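Local coordinates for protein lectin (Pleurotus ostreatus, PDB 6KBQ) that binds calcium ions at the loop ends of its two beta-rich domains and N-acetyl-D-galactosamine at one of these sites, at residues I256-R261 and I297-G302. Numbering follows the deposited sequence.
Sequences IAADDR and INATNG. With CA (calcium ion), chain E; NAG (2-acetamido-2-deoxy-beta-D-glucopyranose), chain D.
Strands 256-259 and 297-301 come from facing sheets, their axes 7.1 Å apart at closest and inclined by 32°, and beyond Asp260 the chain crosses over so that Arg261 pairs antiparallel with Thr300. Thr300 N gives that pair its firm bond, 3.0 Å to Arg261 O, while the return from Arg261 N to Thr300 O is weak. Between the sheets, Ile256 and Ile297 meet tip to tip, CD1 to CD1 at 3.7 Å; Ile256 gets there with CG1 anti to its backbone N (chi1 179°). Ala258 and Ala299 face each other more loosely nearer the metal. On the outer face Arg261 and Thr300 run side by side, CG of the arginine 3.5 Å from CB of the threonine, and Asn298 ND2 carries an N-linked NAG.

At the strand ends a calcium ion takes Asp260 OD2 at 2.5 Å, with Asp259 OD1 and Asn301 OD1 each 2.8 Å from the metal. Asp260 OD2 also accepts Gly302 N at 2.7 Å, the N-H arriving from above the carboxylate plane, so one oxygen ties metal and loop together. Behind this shell Trp364 holds Asp259 OD2, and Asn301 ND2 bonds to Pro232 O and Gly304 O. Two consecutive aspartates where the chain passes between sheets, with Asn301 opposite, mark the lectin's second calcium site at the loop end of a beta sandwich; the carbonyls of Gly303 and Pro305 are further ligands, and Gly303 also binds N-acetyl-D-galactosamine.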
ATOM      1  N   ILE A 256      -5.961 -10.441  -2.790  1.00 32.13           N
ATOM      2  CA  ILE A 256      -6.501 -11.766  -2.506  1.00 32.77           C
ATOM      3  C   ILE A 256      -6.721 -12.546  -3.798  1.00 35.37           C
ATOM      4  O   ILE A 256      -7.094 -11.989  -4.834  1.00 35.48           O
ATOM      5  CB  ILE A 256      -7.811 -11.659  -1.699  1.00 33.82           C
ATOM      6  CG1 ILE A 256      -8.409 -13.059  -1.421  1.00 34.77           C
ATOM      7  CG2 ILE A 256      -8.798 -10.713  -2.403  1.00 34.42           C
ATOM      8  CD1 ILE A 256      -9.358 -13.091  -0.212  1.00 35.17           C
ATOM      9  N   ALA A 257      -6.518 -13.860  -3.715  1.00 33.13           N
ATOM     10  CA  ALA A 257      -6.813 -14.767  -4.813  1.00 36.52           C
ATOM     11  C   ALA A 257      -7.122 -16.136  -4.213  1.00 35.81           C
ATOM     12  O   ALA A 257      -6.629 -16.482  -3.131  1.00 35.64           O
ATOM     13  CB  ALA A 257      -5.634 -14.833  -5.812  1.00 30.72           C
ATOM     14  N   ALA A 258      -7.931 -16.923  -4.921  1.00 32.94           N
ATOM     15  CA  ALA A 258      -8.336 -18.223  -4.399  1.00 36.87           C
ATOM     16  C   ALA A 258      -8.455 -19.240  -5.527  1.00 37.16           C
ATOM     17  O   ALA A 258      -8.960 -18.921  -6.608  1.00 34.84           O
ATOM     18  CB  ALA A 258      -9.671 -18.124  -3.641  1.00 33.11           C
ATOM     19  N   ASP A 259      -7.986 -20.467  -5.286  1.00 38.83           N
ATOM     20  CA  ASP A 259      -8.268 -21.539  -6.238  1.00 36.45           C
ATOM     21  C   ASP A 259      -9.639 -22.098  -5.891  1.00 39.52           C
ATOM     22  O   ASP A 259      -9.807 -22.986  -5.054  1.00 37.96           O
ATOM     23  CB  ASP A 259      -7.205 -22.626  -6.285  1.00 40.27           C
ATOM     24  CG  ASP A 259      -7.445 -23.620  -7.461  1.00 40.62           C
ATOM     25  OD1 ASP A 259      -8.595 -23.737  -7.934  1.00 39.83           O
ATOM     26  OD2 ASP A 259      -6.493 -24.271  -7.933  1.00 39.45           O
ATOM     27  N   ASP A 260     -10.601 -21.310  -6.309  1.00 47.57           N
ATOM     28  CA  ASP A 260     -11.478 -21.485  -7.450  1.00 42.04           C
ATOM     29  C   ASP A 260     -12.189 -20.148  -7.395  1.00 41.85           C
ATOM     30  O   ASP A 260     -12.166 -19.398  -8.371  1.00 45.67           O
ATOM     31  CB  ASP A 260     -12.375 -22.718  -7.405  1.00 44.82           C
ATOM     32  CG  ASP A 260     -11.870 -23.846  -8.332  1.00 47.91           C
ATOM     33  OD1 ASP A 260     -11.495 -23.556  -9.492  1.00 44.22           O
ATOM     34  OD2 ASP A 260     -11.831 -25.025  -7.910  1.00 46.06           O
ATOM     35  N   ARG A 261     -12.655 -19.776  -6.202  1.00 38.15           N
ATOM     36  CA  ARG A 261     -13.421 -18.549  -6.011  1.00 43.20           C
ATOM     37  C   ARG A 261     -13.448 -18.210  -4.524  1.00 38.71           C
ATOM     38  O   ARG A 261     -13.191 -19.059  -3.665  1.00 37.76           O
ATOM     39  CB  ARG A 261     -14.848 -18.693  -6.562  1.00 45.18           C
ATOM     40  CG  ARG A 261     -15.628 -19.896  -6.010  1.00 47.22           C
ATOM     41  CD  ARG A 261     -16.903 -20.193  -6.818  1.00 54.00           C
ATOM     42  NE  ARG A 261     -17.469 -18.978  -7.398  1.00 64.91           N
ATOM     43  CZ  ARG A 261     -17.512 -18.709  -8.704  1.00 65.90           C
ATOM     44  NH1 ARG A 261     -17.031 -19.582  -9.586  1.00 64.61           N
ATOM     45  NH2 ARG A 261     -18.039 -17.561  -9.128  1.00 67.91           N
ATOM     46  N   ILE A 297     -13.373 -15.022   4.913  1.00 40.12           N
ATOM     47  CA  ILE A 297     -13.360 -15.478   3.527  1.00 39.26           C
ATOM     48  C   ILE A 297     -14.194 -16.746   3.421  1.00 38.24           C
ATOM     49  O   ILE A 297     -13.956 -17.706   4.156  1.00 38.10           O
ATOM     50  CB  ILE A 297     -11.932 -15.763   3.028  1.00 37.35           C
ATOM     51  CG1 ILE A 297     -11.021 -14.545   3.196  1.00 36.75           C
ATOM     52  CG2 ILE A 297     -11.979 -16.208   1.593  1.00 38.21           C
ATOM     53  CD1 ILE A 297      -9.540 -14.893   3.049  1.00 36.78           C
ATOM     54  N   ASN A 298     -15.159 -16.750   2.509  1.00 39.29           N
ATOM     55  CA  ASN A 298     -15.787 -17.978   2.033  1.00 40.49           C
ATOM     56  C   ASN A 298     -15.125 -18.334   0.700  1.00 40.85           C
ATOM     57  O   ASN A 298     -15.337 -17.653  -0.302  1.00 40.98           O
ATOM     58  CB  ASN A 298     -17.301 -17.786   1.896  1.00 44.36           C
ATOM     59  CG  ASN A 298     -18.008 -18.946   1.176  1.00 48.73           C
ATOM     60  OD1 ASN A 298     -17.429 -20.019   0.926  1.00 45.39           O
ATOM     61  ND2 ASN A 298     -19.282 -18.717   0.839  1.00 51.35           N
ATOM     62  N   ALA A 299     -14.314 -19.387   0.691  1.00 38.68           N
ATOM     63  CA  ALA A 299     -13.623 -19.832  -0.516  1.00 43.71           C
ATOM     64  C   ALA A 299     -14.131 -21.209  -0.927  1.00 41.23           C
ATOM     65  O   ALA A 299     -14.312 -22.092  -0.086  1.00 41.40           O
ATOM     66  CB  ALA A 299     -12.103 -19.874  -0.307  1.00 36.05           C
ATOM     67  N   THR A 300     -14.340 -21.399  -2.225  1.00 41.44           N
ATOM     68  CA  THR A 300     -14.987 -22.599  -2.738  1.00 40.98           C
ATOM     69  C   THR A 300     -14.048 -23.352  -3.674  1.00 41.69           C
ATOM     70  O   THR A 300     -13.365 -22.748  -4.505  1.00 43.27           O
ATOM     71  CB  THR A 300     -16.294 -22.230  -3.469  1.00 43.06           C
ATOM     72  OG1 THR A 300     -17.167 -21.519  -2.577  1.00 45.77           O
ATOM     73  CG2 THR A 300     -17.011 -23.478  -3.984  1.00 41.41           C
ATOM     74  N   ASN A 301     -14.023 -24.674  -3.549  1.00 42.71           N
ATOM     75  CA  ASN A 301     -13.251 -25.533  -4.434  1.00 42.23           C
ATOM     76  C   ASN A 301     -14.196 -26.267  -5.382  1.00 47.43           C
ATOM     77  O   ASN A 301     -15.075 -27.013  -4.937  1.00 46.34           O
ATOM     78  CB  ASN A 301     -12.408 -26.538  -3.651  1.00 42.92           C
ATOM     79  CG  ASN A 301     -11.620 -27.471  -4.576  1.00 45.73           C
ATOM     80  OD1 ASN A 301     -11.365 -27.134  -5.731  1.00 43.30           O
ATOM     81  ND2 ASN A 301     -11.252 -28.646  -4.077  1.00 42.02           N
ATOM     82  N   GLY A 302     -14.014 -26.050  -6.687  1.00 46.61           N
ATOM     83  CA  GLY A 302     -14.780 -26.754  -7.694  1.00 48.53           C
ATOM     84  C   GLY A 302     -14.279 -28.144  -8.005  1.00 48.65           C
ATOM     85  O   GLY A 302     -14.970 -28.903  -8.690  1.00 49.60           O
TER
HETATM   86 CA    CA E 407      -9.725 -26.310  -7.789  1.00 47.53          CA
HETATM   87  C1  NAG D   1     -20.173 -19.629   0.144  1.00 56.99           C
HETATM   88  C2  NAG D   1     -21.645 -19.260   0.283  1.00 65.35           C
HETATM   89  C3  NAG D   1     -22.497 -20.331  -0.379  1.00 64.70           C
HETATM   90  C4  NAG D   1     -22.138 -20.387  -1.861  1.00 68.53           C
HETATM   91  C5  NAG D   1     -20.627 -20.581  -2.059  1.00 63.15           C
HETATM   92  C6  NAG D   1     -20.201 -20.306  -3.481  1.00 63.29           C
HETATM   93  C7  NAG D   1     -21.979 -19.889   2.649  1.00 58.49           C
HETATM   94  C8  NAG D   1     -22.443 -19.410   3.990  1.00 53.26           C
HETATM   95  N2  NAG D   1     -22.056 -18.999   1.657  1.00 64.83           N
HETATM   96  O3  NAG D   1     -23.880 -20.045  -0.206  1.00 71.31           O
HETATM   97  O4  NAG D   1     -22.851 -21.427  -2.532  1.00 75.09           O
HETATM   98  O5  NAG D   1     -19.837 -19.693  -1.241  1.00 55.49           O
HETATM   99  O6  NAG D   1     -20.169 -18.910  -3.732  1.00 62.11           O
HETATM  100  O7  NAG D   1     -21.567 -21.031   2.469  1.00 63.62           O